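Local structure of bowman-Birk type bran trypsin inhibitor (Oryza sativa, 2QN5) at residues W5-I11 with P63-T68; P18-R24 with I57-P63; T68-W72 with A99-K103. The protein probably inhibits trypsin-like serine proteases, this chain being the piece of a longer Bowman-Birk protein that holds two of its repeats. All coordinates share one frame; numbering follows the deposited sequence.

Contact 1: W5-I11 with P63-T68; sequences WKCCDNI and PGPFCT
Pro63 meets both Ile11 and Trp5. Its CB lies 3.8 Å from Ile11 CG2, the two side chains crossing at about a right angle, while its carbonyl O takes a weak hydrogen bond from Trp5 NE1 at the indole edge, in the ring plane. Gly64 follows with a phi of 100°, where any side chain would press on the preceding carbonyl oxygen. Pro65 rests its ring on the backbone of Lys6, CD to Lys6 O 3.6 Å, and its own O accepts a hydrogen bond from Cys8 N at 3.3 Å. Phe66 turns a ring edge to the backbone of Asp9, CE2 lying 3.6 Å from Asp9 O, and Arg70 adds a cation-pi contact to that ring. Cys67 is joined to Cys7 by a disulfide, SG to SG 2.0 Å, and its N donates to Asp9 OD1 over 3.3 Å. Thr68 OG1 donates to the same Asp9 OD1 at 3.0 Å, arriving on the opposite face of the carboxylate plane. With CG beside its own backbone N (chi1 -68°), Asp9 presents that oxygen to both donors. A covalent link and a carboxylate oxygen gripped from two faces thus tie the beginning of this chain's first repeat to its end.

Contact 2: P18-R24 with I57-P63; sequences PDPPQWR and IYWGADP
Trp23 lays one face of its indole on Pro63, whose CB stands 3.6 Å from the centroid of the five-membered ring, 18° off the normal: a CH-pi contact between a broad flat ring and a rigid one. Pro21 CB closes the opposite face, so the indole is sandwiched between prolines. At the edge, Trp23 NE1 gives a nearly straight hydrogen bond (171°) to Gly60 O, 2.7 Å away and in the ring plane, which fixes how the ring is turned. Behind it the backbones form an antiparallel ladder in which Trp23 and Tyr58 are the hydrogen-bonded pair, Trp23 N to Tyr58 O 2.7 Å and Tyr58 N to Trp23 O 2.9 Å. Replacing Trp23 by a leucine would probably leave Gly60 O without its indole donor and open a gap between Pro21 and Pro63.

On the other face of the sheet, Trp59 extends with CG anti to its backbone N (chi1 -178°), which carries its ring along the turn formed by the prolines. Gln22 runs beside it, CG over the face, 3.9 Å from the centroid of the five-membered ring, its amide upright on the indole. Pro18 CB touches Trp59 CZ2 at 3.6 Å, and Pro20, which follows a cis peptide bond, sets CG 3.5 Å from Trp59 CD1. Ile57, a branched residue suited to a strand, fits CG2 against Gln22 CB at 3.8 Å.

The Lys17-Pro18 bond is, by similarity, the one presented to trypsin, and the chain of another protein accepts hydrogen bonds from Gln22 NE2 and Arg24 NH1. Aromatic and proline surfaces, pinned by the Trp23 indole bond and a short ladder, are therefore consistent with a stiff base for the inhibitory loop, its cis proline being a Bowman-Birk hallmark.

Contact 3: T68-W72 with A99-K103; sequences TPRPW and ADACK
OD1 of Asp100 is the polar side-chain atom nearest the 68-72 segment, yet what it meets there is carbon: it lies 3.9 Å from Pro69 CG, with the two side chains crossing at about a right angle. No hydrogen bond spans this contact. Asp100 reaches the proline because its CG sits between the backbone N and the carbonyl carbon (chi1 55°), which brings the carboxylate round toward the ring.

The closer fit is made by Ala101 and Pro71. The methyl of Ala101 points at the peptide that joins Arg70 to Pro71, its CB 3.6 Å from Pro71 N and 3.8 Å from Arg70 C; a methyl is small enough to sit directly on a peptide group. Pro71 replies with its ring, CG lying 3.8 Å from Ala101 O, and its CA is 3.7 Å from Cys102 N. Flanking this, Ala99 CB lies 4.0 Å from Pro71 O. Proline has no N-H to satisfy, so Pro71 N can lie under a methyl without losing a bond.

Asp120 and Phe122 also touch Pro71, and Cys102 is held by its disulfide to Cys118. Residues Ala99 to Cys102 form a type I beta turn, so the contact sets the proline-rich segment where the two repeats meet against a cysteine-tethered turn of this chain's second Bowman-Birk repeat, a small fold stabilised largely by disulfides.

Contacts 1 and 2 both belong to the first repeat of this chain and share Pro63; contact 2 is nested in the loop that contact 1 closes, and the Trp5 ring of contact 1 reaches over to pack on Arg24 and Tyr58 of contact 2. Contact 2 is partly buried and rests on strands 22-25 and 54-59, with paired backbones and CH-pi contacts to the indoles. Contact 1 lies at the surface, mostly in loops, where a disulfide and a carboxylate do the holding. Contact 3, also partly buried but without strands or cross-contact hydrogen bonds, relies on methyl and proline contacts. It shares Thr68 with contact 1, and contacts 2 and 3 lie on opposite sides of the chain's centre.

Contact 1: W5-I11 with P63-T68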
ATOM      1  N   TRP A   5      21.141   2.446   0.877  1.00 55.73           N
ATOM      2  CA  TRP A   5      21.815   3.728   0.702  1.00 56.35           C
ATOM      3  C   TRP A   5      21.875   4.489   2.017  1.00 57.17           C
ATOM      4  O   TRP A   5      20.978   4.384   2.849  1.00 58.49           O
ATOM      5  CB  TRP A   5      21.093   4.569  -0.342  1.00 56.69           C
ATOM      6  CG  TRP A   5      19.686   4.862   0.014  1.00 58.23           C
ATOM      7  CD1 TRP A   5      19.242   5.676   1.015  1.00 58.52           C
ATOM      8  CD2 TRP A   5      18.519   4.367  -0.650  1.00 58.95           C
ATOM      9  NE1 TRP A   5      17.866   5.724   1.013  1.00 60.11           N
ATOM     10  CE2 TRP A   5      17.398   4.930  -0.001  1.00 59.33           C
ATOM     11  CE3 TRP A   5      18.312   3.504  -1.735  1.00 59.07           C
ATOM     12  CZ2 TRP A   5      16.087   4.661  -0.401  1.00 59.92           C
ATOM     13  CZ3 TRP A   5      17.011   3.233  -2.135  1.00 60.26           C
ATOM     14  CH2 TRP A   5      15.912   3.813  -1.468  1.00 60.11           C
ATOM     15  N   LYS A   6      22.944   5.257   2.201  1.00 57.76           N
ATOM     16  CA  LYS A   6      23.121   6.031   3.416  1.00 57.80           C
ATOM     17  C   LYS A   6      22.258   7.289   3.428  1.00 57.18           C
ATOM     18  O   LYS A   6      21.607   7.588   4.418  1.00 57.73           O
ATOM     19  CB  LYS A   6      24.600   6.386   3.602  1.00 58.08           C
ATOM     20  CG  LYS A   6      25.462   5.252   4.167  1.00 58.13           C
ATOM     21  CD  LYS A   6      25.694   4.141   3.146  1.00 59.43           C
ATOM     22  CE  LYS A   6      26.414   2.950   3.767  1.00 59.60           C
ATOM     23  NZ  LYS A   6      25.640   2.352   4.884  1.00 59.85           N
ATOM     24  N   CYS A   7      22.246   8.037   2.338  1.00 57.36           N
ATOM     25  CA  CYS A   7      21.416   9.228   2.288  1.00 58.33           C
ATOM     26  C   CYS A   7      20.742   9.242   0.923  1.00 57.95           C
ATOM     27  O   CYS A   7      21.096   8.453   0.055  1.00 56.63           O
ATOM     28  CB  CYS A   7      22.266  10.494   2.476  1.00 58.87           C
ATOM     29  SG  CYS A   7      23.320  10.893   1.048  1.00 61.13           S
ATOM     30  N   CYS A   8      19.752  10.107   0.738  1.00 59.49           N
ATOM     31  CA  CYS A   8      19.087  10.206  -0.560  1.00 62.67           C
ATOM     32  C   CYS A   8      18.265  11.482  -0.576  1.00 65.06           C
ATOM     33  O   CYS A   8      17.630  11.823   0.420  1.00 64.55           O
ATOM     34  CB  CYS A   8      18.188   8.984  -0.848  1.00 61.72           C
ATOM     35  SG  CYS A   8      17.455   9.012  -2.525  1.00 60.58           S
ATOM     36  N   ASP A   9      18.318  12.195  -1.704  1.00 67.77           N
ATOM     37  CA  ASP A   9      17.597  13.458  -1.883  1.00 69.53           C
ATOM     38  C   ASP A   9      16.329  13.183  -2.662  1.00 70.40           C
ATOM     39  O   ASP A   9      15.221  13.311  -2.131  1.00 70.88           O
ATOM     40  CB  ASP A   9      18.467  14.470  -2.639  1.00 70.06           C
ATOM     41  CG  ASP A   9      19.660  14.935  -1.825  1.00 71.96           C
ATOM     42  OD1 ASP A   9      19.460  15.634  -0.808  1.00 71.58           O
ATOM     43  OD2 ASP A   9      20.801  14.597  -2.196  1.00 72.77           O
ATOM     44  N   ASN A  10      16.494  12.811  -3.928  1.00 70.21           N
ATOM     45  CA  ASN A  10      15.350  12.483  -4.751  1.00 70.06           C
ATOM     46  C   ASN A  10      14.833  11.142  -4.289  1.00 70.19           C
ATOM     47  O   ASN A  10      15.258  10.089  -4.780  1.00 70.53           O
ATOM     48  CB  ASN A  10      15.731  12.419  -6.222  1.00 70.26           C
ATOM     49  CG  ASN A  10      15.727  13.778  -6.870  1.00 69.85           C
ATOM     50  OD1 ASN A  10      14.716  14.480  -6.836  1.00 69.63           O
ATOM     51  ND2 ASN A  10      16.857  14.164  -7.467  1.00 68.01           N
ATOM     52  N   ILE A  11      13.928  11.195  -3.314  1.00 69.09           N
ATOM     53  CA  ILE A  11      13.318   9.993  -2.760  1.00 67.93           C
ATOM     54  C   ILE A  11      11.917   9.862  -3.333  1.00 66.86           C
ATOM     55  O   ILE A  11      11.068  10.728  -3.126  1.00 66.80           O
ATOM     56  CB  ILE A  11      13.215  10.051  -1.212  1.00 68.35           C
ATOM     57  CG1 ILE A  11      14.598  10.260  -0.587  1.00 68.49           C
ATOM     58  CG2 ILE A  11      12.629   8.752  -0.693  1.00 67.74           C
ATOM     59  CD1 ILE A  11      14.562  10.461   0.916  1.00 60.41           C
ATOM     60  N   PRO A  63      12.540   6.560   5.019  1.00 48.52           N
ATOM     61  CA  PRO A  63      13.208   6.438   3.719  1.00 47.96           C
ATOM     62  C   PRO A  63      14.614   7.051   3.746  1.00 48.50           C
ATOM     63  O   PRO A  63      15.267   7.212   2.713  1.00 48.15           O
ATOM     64  CB  PRO A  63      12.265   7.171   2.781  1.00 47.95           C
ATOM     65  CG  PRO A  63      11.759   8.263   3.634  1.00 48.19           C
ATOM     66  CD  PRO A  63      11.463   7.565   4.949  1.00 47.61           C
ATOM     67  N   GLY A  64      15.084   7.390   4.936  1.00 49.15           N
ATOM     68  CA  GLY A  64      16.424   7.927   5.044  1.00 51.48           C
ATOM     69  C   GLY A  64      16.487   9.430   5.157  1.00 53.40           C
ATOM     70  O   GLY A  64      15.533  10.130   4.807  1.00 53.90           O
ATOM     71  N   PRO A  65      17.617   9.960   5.650  1.00 54.33           N
ATOM     72  CA  PRO A  65      17.790  11.400   5.805  1.00 53.41           C
ATOM     73  C   PRO A  65      18.196  11.911   4.457  1.00 54.62           C
ATOM     74  O   PRO A  65      18.442  11.117   3.546  1.00 55.48           O
ATOM     75  CB  PRO A  65      18.926  11.485   6.800  1.00 52.87           C
ATOM     76  CG  PRO A  65      19.811  10.374   6.328  1.00 51.78           C
ATOM     77  CD  PRO A  65      18.835   9.243   6.075  1.00 52.59           C
ATOM     78  N   PHE A  66      18.264  13.227   4.314  1.00 55.23           N
ATOM     79  CA  PHE A  66      18.680  13.794   3.044  1.00 57.12           C
ATOM     80  C   PHE A  66      20.197  13.839   2.999  1.00 57.83           C
ATOM     81  O   PHE A  66      20.872  13.637   4.007  1.00 57.53           O
ATOM     82  CB  PHE A  66      18.107  15.195   2.854  1.00 57.65           C
ATOM     83  CG  PHE A  66      16.632  15.209   2.591  1.00 58.74           C
ATOM     84  CD1 PHE A  66      15.728  15.440   3.618  1.00 59.47           C
ATOM     85  CD2 PHE A  66      16.143  14.958   1.311  1.00 59.49           C
ATOM     86  CE1 PHE A  66      14.349  15.417   3.377  1.00 61.44           C
ATOM     87  CE2 PHE A  66      14.771  14.933   1.055  1.00 60.56           C
ATOM     88  CZ  PHE A  66      13.870  15.162   2.088  1.00 60.88           C
ATOM     89  N   CYS A  67      20.730  14.087   1.812  1.00 59.57           N
ATOM     90  CA  CYS A  67      22.171  14.165   1.635  1.00 60.79           C
ATOM     91  C   CYS A  67      22.640  15.604   1.874  1.00 61.41           C
ATOM     92  O   CYS A  67      23.771  15.840   2.296  1.00 61.51           O
ATOM     93  CB  CYS A  67      22.540  13.723   0.222  1.00 59.98           C
ATOM     94  SG  CYS A  67      22.128  11.989  -0.182  1.00 59.20           S
ATOM     95  N   THR A  68      21.746  16.551   1.608  1.00 61.52           N
ATOM     96  CA  THR A  68      22.011  17.975   1.768  1.00 62.15           C
ATOM     97  C   THR A  68      20.815  18.613   2.469  1.00 63.59           C
ATOM     98  O   THR A  68      19.717  18.638   1.920  1.00 64.07           O
ATOM     99  CB  THR A  68      22.199  18.639   0.393  1.00 62.27           C
ATOM    100  OG1 THR A  68      21.284  18.057  -0.543  1.00 62.34           O
ATOM    101  CG2 THR A  68      23.630  18.457  -0.106  1.00 61.73           C
TER

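Contact 2: P18-R24 with I57-P63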
ATOM      1  N   PRO A  18       1.457  -0.896   1.123  1.00 42.81           N
ATOM      2  CA  PRO A  18       1.668  -1.760   2.279  1.00 42.16           C
ATOM      3  C   PRO A  18       1.917  -0.832   3.466  1.00 42.38           C
ATOM      4  O   PRO A  18       1.743   0.385   3.348  1.00 39.38           O
ATOM      5  CB  PRO A  18       2.917  -2.536   1.895  1.00 42.92           C
ATOM      6  CG  PRO A  18       3.691  -1.519   1.117  1.00 43.39           C
ATOM      7  CD  PRO A  18       2.618  -0.940   0.220  1.00 44.55           C
ATOM      8  N   ASP A  19       2.294  -1.407   4.606  1.00 43.88           N
ATOM      9  CA  ASP A  19       2.624  -0.620   5.790  1.00 44.91           C
ATOM     10  C   ASP A  19       3.837  -1.259   6.424  1.00 46.50           C
ATOM     11  O   ASP A  19       3.748  -2.385   6.902  1.00 47.39           O
ATOM     12  CB  ASP A  19       1.509  -0.623   6.821  1.00 44.80           C
ATOM     13  CG  ASP A  19       1.817   0.304   7.995  1.00 47.97           C
ATOM     14  OD1 ASP A  19       1.259   0.123   9.102  1.00 46.48           O
ATOM     15  OD2 ASP A  19       2.626   1.231   7.790  1.00 50.44           O
ATOM     16  N   PRO A  20       4.982  -0.555   6.463  1.00 46.64           N
ATOM     17  CA  PRO A  20       5.316   0.796   6.000  1.00 45.97           C
ATOM     18  C   PRO A  20       5.469   0.931   4.487  1.00 46.44           C
ATOM     19  O   PRO A  20       5.487  -0.063   3.762  1.00 47.01           O
ATOM     20  CB  PRO A  20       6.630   1.063   6.702  1.00 46.33           C
ATOM     21  CG  PRO A  20       7.275  -0.243   6.578  1.00 46.75           C
ATOM     22  CD  PRO A  20       6.184  -1.181   7.029  1.00 46.83           C
ATOM     23  N   PRO A  21       5.594   2.172   3.996  1.00 46.54           N
ATOM     24  CA  PRO A  21       5.746   2.409   2.563  1.00 46.40           C
ATOM     25  C   PRO A  21       6.972   1.735   1.980  1.00 48.72           C
ATOM     26  O   PRO A  21       7.867   1.322   2.704  1.00 49.33           O
ATOM     27  CB  PRO A  21       5.820   3.931   2.477  1.00 45.40           C
ATOM     28  CG  PRO A  21       4.942   4.351   3.577  1.00 45.71           C
ATOM     29  CD  PRO A  21       5.373   3.440   4.702  1.00 45.96           C
ATOM     30  N   GLN A  22       6.989   1.611   0.662  1.00 50.31           N
ATOM     31  CA  GLN A  22       8.105   1.010  -0.041  1.00 52.28           C
ATOM     32  C   GLN A  22       8.607   2.152  -0.865  1.00 53.65           C
ATOM     33  O   GLN A  22       7.840   2.754  -1.613  1.00 54.89           O
ATOM     34  CB  GLN A  22       7.632  -0.121  -0.949  1.00 52.69           C
ATOM     35  CG  GLN A  22       6.727  -1.107  -0.239  1.00 52.72           C
ATOM     36  CD  GLN A  22       6.482  -2.363  -1.031  1.00 53.95           C
ATOM     37  OE1 GLN A  22       6.082  -2.308  -2.197  1.00 53.35           O
ATOM     38  NE2 GLN A  22       6.713  -3.511  -0.400  1.00 53.40           N
ATOM     39  N   TRP A  23       9.885   2.481  -0.723  1.00 54.32           N
ATOM     40  CA  TRP A  23      10.423   3.598  -1.483  1.00 54.23           C
ATOM     41  C   TRP A  23      11.616   3.251  -2.378  1.00 56.11           C
ATOM     42  O   TRP A  23      12.289   2.230  -2.196  1.00 56.32           O
ATOM     43  CB  TRP A  23      10.807   4.745  -0.541  1.00 50.76           C
ATOM     44  CG  TRP A  23      10.128   4.737   0.792  1.00 48.28           C
ATOM     45  CD1 TRP A  23      10.198   3.756   1.740  1.00 47.75           C
ATOM     46  CD2 TRP A  23       9.384   5.813   1.384  1.00 47.50           C
ATOM     47  NE1 TRP A  23       9.557   4.159   2.891  1.00 47.36           N
ATOM     48  CE2 TRP A  23       9.048   5.416   2.700  1.00 46.93           C
ATOM     49  CE3 TRP A  23       8.978   7.075   0.938  1.00 46.27           C
ATOM     50  CZ2 TRP A  23       8.325   6.237   3.572  1.00 44.68           C
ATOM     51  CZ3 TRP A  23       8.258   7.894   1.810  1.00 46.35           C
ATOM     52  CH2 TRP A  23       7.940   7.469   3.113  1.00 45.08           C
ATOM     53  N   ARG A  24      11.855   4.124  -3.350  1.00 58.07           N
ATOM     54  CA  ARG A  24      12.956   3.980  -4.289  1.00 59.53           C
ATOM     55  C   ARG A  24      13.821   5.246  -4.208  1.00 59.38           C
ATOM     56  O   ARG A  24      13.324   6.320  -3.861  1.00 58.39           O
ATOM     57  CB  ARG A  24      12.393   3.791  -5.702  1.00 61.36           C
ATOM     58  CG  ARG A  24      13.434   3.619  -6.781  1.00 64.58           C
ATOM     59  CD  ARG A  24      12.797   3.167  -8.081  1.00 66.50           C
ATOM     60  NE  ARG A  24      12.028   1.929  -7.913  1.00 68.25           N
ATOM     61  CZ  ARG A  24      11.677   1.120  -8.913  1.00 68.39           C
ATOM     62  NH1 ARG A  24      12.036   1.412 -10.159  1.00 68.42           N
ATOM     63  NH2 ARG A  24      10.951   0.033  -8.670  1.00 67.17           N
ATOM     64  N   ILE A  57      14.493  -1.372  -3.941  1.00 54.24           N
ATOM     65  CA  ILE A  57      13.433  -0.745  -3.173  1.00 50.60           C
ATOM     66  C   ILE A  57      13.552  -1.075  -1.708  1.00 49.28           C
ATOM     67  O   ILE A  57      13.619  -2.249  -1.335  1.00 49.67           O
ATOM     68  CB  ILE A  57      12.031  -1.181  -3.626  1.00 48.31           C
ATOM     69  CG1 ILE A  57      11.832  -0.864  -5.106  1.00 48.91           C
ATOM     70  CG2 ILE A  57      10.981  -0.438  -2.803  1.00 49.16           C
ATOM     71  CD1 ILE A  57      10.536  -1.406  -5.683  1.00 60.41           C
ATOM     72  N   TYR A  58      13.595  -0.024  -0.892  1.00 46.69           N
ATOM     73  CA  TYR A  58      13.667  -0.151   0.557  1.00 44.63           C
ATOM     74  C   TYR A  58      12.223  -0.107   1.009  1.00 46.33           C
ATOM     75  O   TYR A  58      11.433   0.676   0.482  1.00 46.52           O
ATOM     76  CB  TYR A  58      14.407   1.027   1.169  1.00 40.60           C
ATOM     77  CG  TYR A  58      14.306   1.098   2.664  1.00 37.09           C
ATOM     78  CD1 TYR A  58      14.915   0.151   3.469  1.00 36.98           C
ATOM     79  CD2 TYR A  58      13.613   2.124   3.274  1.00 36.43           C
ATOM     80  CE1 TYR A  58      14.834   0.231   4.856  1.00 37.17           C
ATOM     81  CE2 TYR A  58      13.524   2.215   4.656  1.00 37.53           C
ATOM     82  CZ  TYR A  58      14.134   1.271   5.435  1.00 38.18           C
ATOM     83  OH  TYR A  58      14.025   1.359   6.795  1.00 39.20           O
ATOM     84  N   TRP A  59      11.887  -0.951   1.976  1.00 45.95           N
ATOM     85  CA  TRP A  59      10.540  -1.022   2.506  1.00 45.82           C
ATOM     86  C   TRP A  59      10.652  -0.736   3.990  1.00 46.68           C
ATOM     87  O   TRP A  59      11.090  -1.591   4.746  1.00 48.32           O
ATOM     88  CB  TRP A  59      10.002  -2.422   2.278  1.00 46.71           C
ATOM     89  CG  TRP A  59       8.599  -2.660   2.719  1.00 47.66           C
ATOM     90  CD1 TRP A  59       7.817  -1.850   3.497  1.00 48.20           C
ATOM     91  CD2 TRP A  59       7.816  -3.830   2.441  1.00 48.84           C
ATOM     92  NE1 TRP A  59       6.593  -2.449   3.721  1.00 48.82           N
ATOM     93  CE2 TRP A  59       6.571  -3.664   3.082  1.00 48.86           C
ATOM     94  CE3 TRP A  59       8.048  -5.003   1.711  1.00 48.19           C
ATOM     95  CZ2 TRP A  59       5.567  -4.631   3.012  1.00 47.57           C
ATOM     96  CZ3 TRP A  59       7.054  -5.954   1.645  1.00 46.70           C
ATOM     97  CH2 TRP A  59       5.830  -5.767   2.289  1.00 46.02           C
ATOM     98  N   GLY A  60      10.277   0.464   4.411  1.00 45.65           N
ATOM     99  CA  GLY A  60      10.373   0.782   5.817  1.00 42.69           C
ATOM    100  C   GLY A  60       9.769   2.116   6.177  1.00 43.06           C
ATOM    101  O   GLY A  60       9.404   2.906   5.308  1.00 42.44           O
ATOM    102  N   ALA A  61       9.669   2.363   7.479  1.00 41.84           N
ATOM    103  CA  ALA A  61       9.114   3.602   7.983  1.00 41.50           C
ATOM    104  C   ALA A  61       9.881   4.805   7.478  1.00 43.97           C
ATOM    105  O   ALA A  61       9.303   5.682   6.857  1.00 45.80           O
ATOM    106  CB  ALA A  61       9.134   3.592   9.475  1.00 39.49           C
ATOM    107  N   ASP A  62      11.188   4.833   7.740  1.00 45.69           N
ATOM    108  CA  ASP A  62      12.056   5.939   7.353  1.00 46.94           C
ATOM    109  C   ASP A  62      12.804   5.719   6.041  1.00 48.19           C
ATOM    110  O   ASP A  62      13.618   4.804   5.938  1.00 48.36           O
ATOM    111  CB  ASP A  62      13.066   6.188   8.477  1.00 50.08           C
ATOM    112  CG  ASP A  62      13.971   7.389   8.218  1.00 53.72           C
ATOM    113  OD1 ASP A  62      14.664   7.821   9.169  1.00 54.24           O
ATOM    114  OD2 ASP A  62      13.996   7.894   7.073  1.00 55.78           O
ATOM    115  N   PRO A  63      12.540   6.560   5.019  1.00 48.52           N
ATOM    116  CA  PRO A  63      13.208   6.438   3.719  1.00 47.96           C
ATOM    117  C   PRO A  63      14.614   7.051   3.746  1.00 48.50           C
ATOM    118  O   PRO A  63      15.267   7.212   2.713  1.00 48.15           O
ATOM    119  CB  PRO A  63      12.265   7.171   2.781  1.00 47.95           C
ATOM    120  CG  PRO A  63      11.759   8.263   3.634  1.00 48.19           C
ATOM    121  CD  PRO A  63      11.463   7.565   4.949  1.00 47.61           C
TER

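Contact 3: T68-W72 with A99-K103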
ATOM      1  N   THR A  68      21.746  16.551   1.608  1.00 61.52           N
ATOM      2  CA  THR A  68      22.011  17.975   1.768  1.00 62.15           C
ATOM      3  C   THR A  68      20.815  18.613   2.469  1.00 63.59           C
ATOM      4  O   THR A  68      19.717  18.638   1.920  1.00 64.07           O
ATOM      5  CB  THR A  68      22.199  18.639   0.393  1.00 62.27           C
ATOM      6  OG1 THR A  68      21.284  18.057  -0.543  1.00 62.34           O
ATOM      7  CG2 THR A  68      23.630  18.457  -0.106  1.00 61.73           C
ATOM      8  N   PRO A  69      21.014  19.164   3.681  1.00 64.63           N
ATOM      9  CA  PRO A  69      19.913  19.788   4.432  1.00 65.30           C
ATOM     10  C   PRO A  69      19.030  20.783   3.688  1.00 67.17           C
ATOM     11  O   PRO A  69      19.348  21.252   2.595  1.00 66.88           O
ATOM     12  CB  PRO A  69      20.612  20.404   5.648  1.00 63.14           C
ATOM     13  CG  PRO A  69      21.996  20.642   5.171  1.00 62.81           C
ATOM     14  CD  PRO A  69      22.303  19.414   4.345  1.00 63.80           C
ATOM     15  N   ARG A  70      17.908  21.104   4.317  1.00 69.55           N
ATOM     16  CA  ARG A  70      16.930  22.004   3.745  1.00 71.03           C
ATOM     17  C   ARG A  70      16.550  23.109   4.704  1.00 72.15           C
ATOM     18  O   ARG A  70      16.393  22.882   5.891  1.00 71.56           O
ATOM     19  CB  ARG A  70      15.696  21.203   3.385  1.00 72.91           C
ATOM     20  CG  ARG A  70      15.991  20.142   2.361  1.00 74.68           C
ATOM     21  CD  ARG A  70      15.091  18.942   2.493  1.00 75.68           C
ATOM     22  NE  ARG A  70      15.378  17.975   1.438  1.00 76.25           N
ATOM     23  CZ  ARG A  70      15.198  18.211   0.141  1.00 75.30           C
ATOM     24  NH1 ARG A  70      15.485  17.273  -0.750  1.00 74.64           N
ATOM     25  NH2 ARG A  70      14.722  19.380  -0.262  1.00 75.82           N
ATOM     26  N   PRO A  71      16.366  24.322   4.181  1.00 73.55           N
ATOM     27  CA  PRO A  71      16.000  25.484   4.988  1.00 73.87           C
ATOM     28  C   PRO A  71      15.087  25.096   6.141  1.00 75.22           C
ATOM     29  O   PRO A  71      15.322  25.472   7.291  1.00 76.00           O
ATOM     30  CB  PRO A  71      15.305  26.381   3.978  1.00 74.11           C
ATOM     31  CG  PRO A  71      16.076  26.105   2.715  1.00 73.89           C
ATOM     32  CD  PRO A  71      16.197  24.603   2.741  1.00 73.95           C
ATOM     33  N   TRP A  72      14.053  24.326   5.812  1.00 76.47           N
ATOM     34  CA  TRP A  72      13.056  23.842   6.772  1.00 77.28           C
ATOM     35  C   TRP A  72      13.808  23.142   7.895  1.00 77.17           C
ATOM     36  O   TRP A  72      13.232  22.713   8.899  1.00 76.36           O
ATOM     37  CB  TRP A  72      12.090  22.871   6.057  1.00 77.96           C
ATOM     38  CG  TRP A  72      11.772  23.339   4.656  1.00 79.04           C
ATOM     39  CD1 TRP A  72      11.223  24.540   4.310  1.00 79.71           C
ATOM     40  CD2 TRP A  72      12.136  22.700   3.421  1.00 79.08           C
ATOM     41  NE1 TRP A  72      11.234  24.698   2.945  1.00 80.20           N
ATOM     42  CE2 TRP A  72      11.790  23.586   2.372  1.00 79.82           C
ATOM     43  CE3 TRP A  72      12.722  21.475   3.099  1.00 79.15           C
ATOM     44  CZ2 TRP A  72      12.015  23.285   1.021  1.00 79.74           C
ATOM     45  CZ3 TRP A  72      12.945  21.173   1.751  1.00 79.89           C
ATOM     46  CH2 TRP A  72      12.591  22.081   0.730  1.00 79.42           C
ATOM     47  N   ALA A  99      17.183  27.056  10.846  1.00 90.17           N
ATOM     48  CA  ALA A  99      18.307  26.147  10.671  1.00 88.89           C
ATOM     49  C   ALA A  99      19.359  26.584   9.663  1.00 88.19           C
ATOM     50  O   ALA A  99      19.072  27.292   8.706  1.00 86.86           O
ATOM     51  CB  ALA A  99      17.789  24.769  10.306  1.00 89.63           C
ATOM     52  N   ASP A 100      20.583  26.121   9.907  1.00 87.45           N
ATOM     53  CA  ASP A 100      21.767  26.388   9.090  1.00 87.43           C
ATOM     54  C   ASP A 100      21.558  26.647   7.588  1.00 86.58           C
ATOM     55  O   ASP A 100      22.348  27.362   6.960  1.00 86.96           O
ATOM     56  CB  ASP A 100      22.755  25.229   9.270  1.00 88.92           C
ATOM     57  CG  ASP A 100      22.124  23.868   8.968  1.00 90.49           C
ATOM     58  OD1 ASP A 100      21.842  23.586   7.782  1.00 91.46           O
ATOM     59  OD2 ASP A 100      21.902  23.082   9.915  1.00 90.92           O
ATOM     60  N   ALA A 101      20.516  26.067   7.005  1.00 85.04           N
ATOM     61  CA  ALA A 101      20.270  26.269   5.584  1.00 83.70           C
ATOM     62  C   ALA A 101      19.223  27.358   5.354  1.00 82.82           C
ATOM     63  O   ALA A 101      19.067  27.855   4.234  1.00 81.96           O
ATOM     64  CB  ALA A 101      19.838  24.958   4.938  1.00 83.42           C
ATOM     65  N   CYS A 102      18.511  27.720   6.421  1.00 81.80           N
ATOM     66  CA  CYS A 102      17.492  28.775   6.383  1.00 81.43           C
ATOM     67  C   CYS A 102      18.189  30.022   5.852  1.00 81.27           C
ATOM     68  O   CYS A 102      19.348  29.945   5.447  1.00 82.32           O
ATOM     69  CB  CYS A 102      16.941  29.014   7.802  1.00 81.08           C
ATOM     70  SG  CYS A 102      16.034  30.572   8.083  1.00 79.04           S
ATOM     71  N   LYS A 103      17.516  31.169   5.846  1.00 81.14           N
ATOM     72  CA  LYS A 103      18.171  32.369   5.330  1.00 81.08           C
ATOM     73  C   LYS A 103      17.367  33.658   5.470  1.00 81.59           C
ATOM     74  O   LYS A 103      17.769  34.694   4.945  1.00 81.07           O
ATOM     75  CB  LYS A 103      18.522  32.148   3.855  1.00 80.01           C
ATOM     76  CG  LYS A 103      19.641  33.010   3.327  1.00 78.12           C
ATOM     77  CD  LYS A 103      20.224  32.383   2.076  1.00 76.95           C
ATOM     78  CE  LYS A 103      20.711  30.965   2.361  1.00 76.79           C
ATOM     79  NZ  LYS A 103      21.177  30.262   1.131  1.00 76.38           N
TER